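Hypothetical protein ST1444 (Sulfolobus tokodaii, PDB 2EO0) probably resolves Holliday junctions in genetic recombination as a magnesium-dependent endonuclease that makes paired nicks in opposing strands of four-way DNA. Local coordinates at residues A[129-132]-A[133-137]; A[137-140]-A[141-145]. One frame throughout, in Å; residues are numbered along the deposited sequence.

Contact 1 of 2, residues A[129-132]-A[133-137]; sequences EDLV and RYVES
Val132 meets the next turn of its helix chiefly through its carbonyl: Glu136 N donates to Val132 O at 2.8 Å, with an N-H...O angle of 164° and the donor nearly in line with C=O. Glu136 CG also lies near that oxygen, 3.5 Å from Val132 O, since chi1 of -76° sets CG beside the backbone N. Its carboxylate continues past the contact to a salt bridge with Lys50.

Arg133 turns an apolar methylene, not its charge, to the preceding turn. Arg133 N binds Glu129 O at 3.0 Å, tilted 35° from the carbonyl plane, while Arg133 CG approaches Glu129 O to 3.5 Å. Beyond CG the chain runs extended, and Arg133 NH1 remains 5.2 Å from Asp130 OD1, too far for a salt bridge.

Leu131 and Val135 lie on the buried face. Val135 N reaches Leu131 O at 2.8 Å in the carbonyl plane, and Val135 CG2 lies 4.4 Å from Leu131 CG, a loose apolar touch. These i to i+4 contacts belong to helix 128-143, whose buried face packs on strand 53-61 of the five-stranded mixed sheet, Leu131 on Ile57 and Val135 on Ile55, with Phe27 and Met126 closing in from loops.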
ATOM      1  N   GLU A 129      -7.346  15.334  10.228  1.00 36.96           N
ATOM      2  CA  GLU A 129      -7.380  14.846  11.588  1.00 36.11           C
ATOM      3  C   GLU A 129      -8.546  13.903  11.826  1.00 38.11           C
ATOM      4  O   GLU A 129      -8.448  12.999  12.651  1.00 46.69           O
ATOM      5  CB  GLU A 129      -7.451  16.015  12.553  1.00 41.13           C
ATOM      6  CG  GLU A 129      -6.505  15.850  13.724  1.00 63.81           C
ATOM      7  CD  GLU A 129      -5.055  15.695  13.279  1.00 70.34           C
ATOM      8  OE1 GLU A 129      -4.477  16.685  12.749  1.00 60.60           O
ATOM      9  OE2 GLU A 129      -4.507  14.576  13.460  1.00 64.14           O
ATOM     10  N   ASP A 130      -9.650  14.106  11.121  1.00 31.94           N
ATOM     11  CA  ASP A 130     -10.796  13.220  11.283  1.00 39.78           C
ATOM     12  C   ASP A 130     -10.521  11.936  10.523  1.00 41.08           C
ATOM     13  O   ASP A 130     -10.869  10.838  10.974  1.00 39.60           O
ATOM     14  CB  ASP A 130     -12.077  13.867  10.743  1.00 41.79           C
ATOM     15  CG  ASP A 130     -12.362  15.215  11.382  1.00 50.35           C
ATOM     16  OD1 ASP A 130     -12.637  15.254  12.595  1.00 46.10           O
ATOM     17  OD2 ASP A 130     -12.299  16.243  10.668  1.00 63.01           O
ATOM     18  N   LEU A 131      -9.895  12.074   9.360  1.00 40.17           N
ATOM     19  CA  LEU A 131      -9.580  10.896   8.574  1.00 41.59           C
ATOM     20  C   LEU A 131      -8.718  10.018   9.442  1.00 42.67           C
ATOM     21  O   LEU A 131      -8.940   8.814   9.535  1.00 41.81           O
ATOM     22  CB  LEU A 131      -8.816  11.249   7.298  1.00 43.85           C
ATOM     23  CG  LEU A 131      -8.496  10.025   6.426  1.00 42.74           C
ATOM     24  CD1 LEU A 131      -9.780   9.261   6.098  1.00 37.11           C
ATOM     25  CD2 LEU A 131      -7.813  10.460   5.159  1.00 40.88           C
ATOM     26  N   VAL A 132      -7.746  10.655  10.084  1.00 37.96           N
ATOM     27  CA  VAL A 132      -6.817   9.965  10.953  1.00 39.82           C
ATOM     28  C   VAL A 132      -7.522   9.289  12.120  1.00 45.44           C
ATOM     29  O   VAL A 132      -7.297   8.103  12.356  1.00 49.73           O
ATOM     30  CB  VAL A 132      -5.731  10.933  11.471  1.00 39.89           C
ATOM     31  CG1 VAL A 132      -4.886  10.267  12.536  1.00 27.44           C
ATOM     32  CG2 VAL A 132      -4.855  11.360  10.314  1.00 28.94           C
ATOM     33  N   ARG A 133      -8.374  10.014  12.842  1.00 40.34           N
ATOM     34  CA  ARG A 133      -9.083   9.396  13.964  1.00 45.26           C
ATOM     35  C   ARG A 133      -9.840   8.169  13.475  1.00 45.16           C
ATOM     36  O   ARG A 133      -9.867   7.121  14.141  1.00 42.17           O
ATOM     37  CB  ARG A 133     -10.072  10.371  14.612  1.00 43.49           C
ATOM     38  CG  ARG A 133      -9.421  11.371  15.559  1.00 57.99           C
ATOM     39  CD  ARG A 133     -10.440  12.335  16.178  1.00 68.97           C
ATOM     40  NE  ARG A 133      -9.804  13.293  17.087  1.00 82.91           N
ATOM     41  CZ  ARG A 133     -10.454  14.238  17.772  1.00 90.87           C
ATOM     42  NH1 ARG A 133     -11.777  14.370  17.665  1.00 86.46           N
ATOM     43  NH2 ARG A 133      -9.777  15.063  18.563  1.00 89.58           N
ATOM     44  N   TYR A 134     -10.453   8.310  12.306  1.00 36.22           N
ATOM     45  CA  TYR A 134     -11.211   7.226  11.721  1.00 36.71           C
ATOM     46  C   TYR A 134     -10.307   6.033  11.457  1.00 38.01           C
ATOM     47  O   TYR A 134     -10.650   4.891  11.759  1.00 40.78           O
ATOM     48  CB  TYR A 134     -11.828   7.658  10.396  1.00 39.03           C
ATOM     49  CG  TYR A 134     -12.441   6.492   9.688  1.00 36.57           C
ATOM     50  CD1 TYR A 134     -13.680   5.998  10.081  1.00 35.07           C
ATOM     51  CD2 TYR A 134     -11.770   5.851   8.642  1.00 41.43           C
ATOM     52  CE1 TYR A 134     -14.246   4.908   9.453  1.00 33.77           C
ATOM     53  CE2 TYR A 134     -12.318   4.755   8.010  1.00 34.99           C
ATOM     54  CZ  TYR A 134     -13.571   4.292   8.416  1.00 42.56           C
ATOM     55  OH  TYR A 134     -14.183   3.261   7.747  1.00 46.31           O
ATOM     56  N   VAL A 135      -9.163   6.299  10.846  1.00 30.31           N
ATOM     57  CA  VAL A 135      -8.227   5.229  10.567  1.00 43.46           C
ATOM     58  C   VAL A 135      -7.808   4.543  11.870  1.00 36.24           C
ATOM     59  O   VAL A 135      -7.734   3.324  11.925  1.00 32.14           O
ATOM     60  CB  VAL A 135      -6.959   5.743   9.838  1.00 49.66           C
ATOM     61  CG1 VAL A 135      -5.999   4.589   9.614  1.00 49.90           C
ATOM     62  CG2 VAL A 135      -7.338   6.371   8.497  1.00 40.83           C
ATOM     63  N   GLU A 136      -7.541   5.331  12.909  1.00 30.60           N
ATOM     64  CA  GLU A 136      -7.151   4.775  14.200  1.00 35.61           C
ATOM     65  C   GLU A 136      -8.189   3.834  14.787  1.00 39.88           C
ATOM     66  O   GLU A 136      -7.827   2.813  15.376  1.00 51.73           O
ATOM     67  CB  GLU A 136      -6.885   5.881  15.221  1.00 37.64           C
ATOM     68  CG  GLU A 136      -5.563   6.600  15.042  1.00 34.31           C
ATOM     69  CD  GLU A 136      -4.397   5.626  14.954  1.00 47.31           C
ATOM     70  OE1 GLU A 136      -4.493   4.538  15.572  1.00 41.62           O
ATOM     71  OE2 GLU A 136      -3.394   5.956  14.281  1.00 40.16           O
ATOM     72  N   SER A 137      -9.470   4.168  14.631  1.00 31.48           N
ATOM     73  CA  SER A 137     -10.531   3.336  15.170  1.00 30.46           C
ATOM     74  C   SER A 137     -10.636   2.024  14.413  1.00 37.57           C
ATOM     75  O   SER A 137     -11.150   1.038  14.942  1.00 42.87           O
ATOM     76  CB  SER A 137     -11.882   4.073  15.151  1.00 41.72           C
ATOM     77  OG  SER A 137     -12.480   4.076  13.862  1.00 57.06           O
TER

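Contact 2 of 2, residues A[137-140]-A[141-145]; sequences SKIS and RTLDS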
ATOM      1  N   SER A 137      -9.470   4.168  14.631  1.00 31.48           N
ATOM      2  CA  SER A 137     -10.531   3.336  15.170  1.00 30.46           C
ATOM      3  C   SER A 137     -10.636   2.024  14.413  1.00 37.57           C
ATOM      4  O   SER A 137     -11.150   1.038  14.942  1.00 42.87           O
ATOM      5  CB  SER A 137     -11.882   4.073  15.151  1.00 41.72           C
ATOM      6  OG  SER A 137     -12.480   4.076  13.862  1.00 57.06           O
ATOM      7  N   LYS A 138     -10.144   2.009  13.175  1.00 42.66           N
ATOM      8  CA  LYS A 138     -10.168   0.794  12.364  1.00 37.86           C
ATOM      9  C   LYS A 138      -9.021  -0.108  12.768  1.00 40.30           C
ATOM     10  O   LYS A 138      -9.097  -1.329  12.637  1.00 42.39           O
ATOM     11  CB  LYS A 138     -10.102   1.130  10.871  1.00 47.03           C
ATOM     12  CG  LYS A 138     -11.462   1.568  10.319  1.00 59.50           C
ATOM     13  CD  LYS A 138     -11.537   1.430   8.801  1.00 78.56           C
ATOM     14  CE  LYS A 138     -11.288  -0.023   8.336  1.00 80.24           C
ATOM     15  NZ  LYS A 138     -11.277  -0.161   6.848  1.00 62.05           N
ATOM     16  N   ILE A 139      -7.954   0.506  13.263  1.00 39.91           N
ATOM     17  CA  ILE A 139      -6.814  -0.242  13.750  1.00 32.84           C
ATOM     18  C   ILE A 139      -7.274  -0.923  15.018  1.00 39.83           C
ATOM     19  O   ILE A 139      -7.080  -2.118  15.197  1.00 50.73           O
ATOM     20  CB  ILE A 139      -5.655   0.675  14.098  1.00 39.03           C
ATOM     21  CG1 ILE A 139      -5.054   1.234  12.799  1.00 37.52           C
ATOM     22  CG2 ILE A 139      -4.641  -0.078  14.971  1.00 33.95           C
ATOM     23  CD1 ILE A 139      -3.944   2.233  12.995  1.00 44.86           C
ATOM     24  N   SER A 140      -7.910  -0.152  15.893  1.00 48.81           N
ATOM     25  CA  SER A 140      -8.401  -0.687  17.158  1.00 43.86           C
ATOM     26  C   SER A 140      -9.353  -1.840  16.911  1.00 48.57           C
ATOM     27  O   SER A 140      -9.309  -2.846  17.616  1.00 55.88           O
ATOM     28  CB  SER A 140      -9.115   0.403  17.957  1.00 47.37           C
ATOM     29  OG  SER A 140      -8.216   1.427  18.336  1.00 45.91           O
ATOM     30  N   ARG A 141     -10.220  -1.684  15.916  1.00 48.07           N
ATOM     31  CA  ARG A 141     -11.181  -2.718  15.556  1.00 47.24           C
ATOM     32  C   ARG A 141     -10.428  -4.031  15.302  1.00 52.06           C
ATOM     33  O   ARG A 141     -10.804  -5.115  15.766  1.00 50.21           O
ATOM     34  CB  ARG A 141     -11.926  -2.286  14.291  1.00 55.56           C
ATOM     35  CG  ARG A 141     -12.846  -3.347  13.708  1.00 66.31           C
ATOM     36  CD  ARG A 141     -13.522  -2.866  12.438  1.00 65.09           C
ATOM     37  NE  ARG A 141     -14.337  -1.678  12.679  1.00 69.12           N
ATOM     38  CZ  ARG A 141     -15.287  -1.237  11.855  1.00 71.19           C
ATOM     39  NH1 ARG A 141     -15.549  -1.890  10.729  1.00 47.84           N
ATOM     40  NH2 ARG A 141     -15.983  -0.144  12.163  1.00 64.37           N
ATOM     41  N   THR A 142      -9.343  -3.907  14.558  1.00 52.15           N
ATOM     42  CA  THR A 142      -8.509  -5.038  14.206  1.00 57.08           C
ATOM     43  C   THR A 142      -7.951  -5.780  15.421  1.00 52.81           C
ATOM     44  O   THR A 142      -7.852  -7.005  15.406  1.00 54.44           O
ATOM     45  CB  THR A 142      -7.345  -4.554  13.304  1.00 56.16           C
ATOM     46  OG1 THR A 142      -7.879  -4.103  12.048  1.00 43.20           O
ATOM     47  CG2 THR A 142      -6.347  -5.665  13.074  1.00 57.46           C
ATOM     48  N   LEU A 143      -7.606  -5.029  16.467  1.00 50.58           N
ATOM     49  CA  LEU A 143      -7.031  -5.572  17.701  1.00 49.34           C
ATOM     50  C   LEU A 143      -8.067  -5.962  18.783  1.00 53.45           C
ATOM     51  O   LEU A 143      -7.727  -6.612  19.787  1.00 44.21           O
ATOM     52  CB  LEU A 143      -6.062  -4.545  18.299  1.00 48.46           C
ATOM     53  CG  LEU A 143      -5.013  -3.871  17.401  1.00 50.14           C
ATOM     54  CD1 LEU A 143      -4.529  -2.588  18.058  1.00 50.52           C
ATOM     55  CD2 LEU A 143      -3.849  -4.809  17.147  1.00 40.69           C
ATOM     56  N   ASP A 144      -9.321  -5.561  18.577  1.00 47.15           N
ATOM     57  CA  ASP A 144     -10.403  -5.835  19.531  1.00 44.55           C
ATOM     58  C   ASP A 144     -10.792  -7.313  19.510  1.00 43.06           C
ATOM     59  O   ASP A 144     -10.510  -8.032  18.553  1.00 47.80           O
ATOM     60  CB  ASP A 144     -11.618  -4.977  19.171  1.00 45.51           C
ATOM     61  CG  ASP A 144     -12.423  -4.535  20.379  1.00 47.37           C
ATOM     62  OD1 ASP A 144     -12.122  -4.928  21.530  1.00 41.25           O
ATOM     63  OD2 ASP A 144     -13.383  -3.773  20.158  1.00 43.22           O
ATOM     64  N   SER A 145     -11.415  -7.762  20.590  1.00 38.52           N
ATOM     65  CA  SER A 145     -11.883  -9.138  20.716  1.00 44.41           C
ATOM     66  C   SER A 145     -13.139  -8.974  21.548  1.00 41.11           C
ATOM     67  O   SER A 145     -13.269  -7.983  22.270  1.00 40.42           O
ATOM     68  CB  SER A 145     -10.849 -10.026  21.446  1.00 49.92           C
ATOM     69  OG  SER A 145     -10.674  -9.651  22.809  1.00 49.11           O
TER
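Ser137 through Asp144 form the closing turns of the C-terminal helix 128-143, and the bonding pattern records how that helix ends. In the main chain, Arg141 N donates to Ser137 O at 3.0 Å from above the carbonyl plane, 39° out of it. Leu143 N then reaches Ile139 O at 3.2 Å, this time in plane. The last turn is less regular: both Leu143 N and Asp144 N make weak, strongly bent bonds to Ser140 O, and Asp144 is the first residue to leave helical backbone angles.

Apolar contact is slight. Ile139 and Leu143 lie side by side and point the same way, Ile139 CG2 being 4.0 Å from Leu143 CD1; Ile139 is buried, whereas Leu143 is exposed.

Charged ends do not pair across this stretch. Lys138 NZ forms a salt bridge with Glu88 on strand 88-95, and its like-charged neighbour Arg141 NH1 lies 6.0 Å from Lys138 NZ.

A side-chain bond reinforces the backbone at Lys138 O, which two donors from one residue grip. Thr142 N donates to Lys138 O at 3.2 Å from above the carbonyl plane; with chi1 at -67° the hydroxyl swings beside the backbone N, and Thr142 OG1 donates to Lys138 O at 3.1 Å.

In the fold
Contacts 1 and 2 are successive lengths of helix 128-143, their centres 12 Å apart, and they meet at Ser137, whose OG bonds back to Tyr134 O. A weak bond from Ser140 OG to Glu136 O also crosses from one contact to the other. Glu88, already the partner of Lys138, also accepts from Tyr134 OH, serving both contacts. The helix runs outward, contact centres lying about 12 and 20 Å from the chain centre; of eight touching residues in each, two are buried and two exposed in contact 1, one and six in contact 2. The Leu131 side chain is about 11 Å from that of Glu58 and 12 Å from that of Glu15, both probable magnesium ligands; contact 2 is remote.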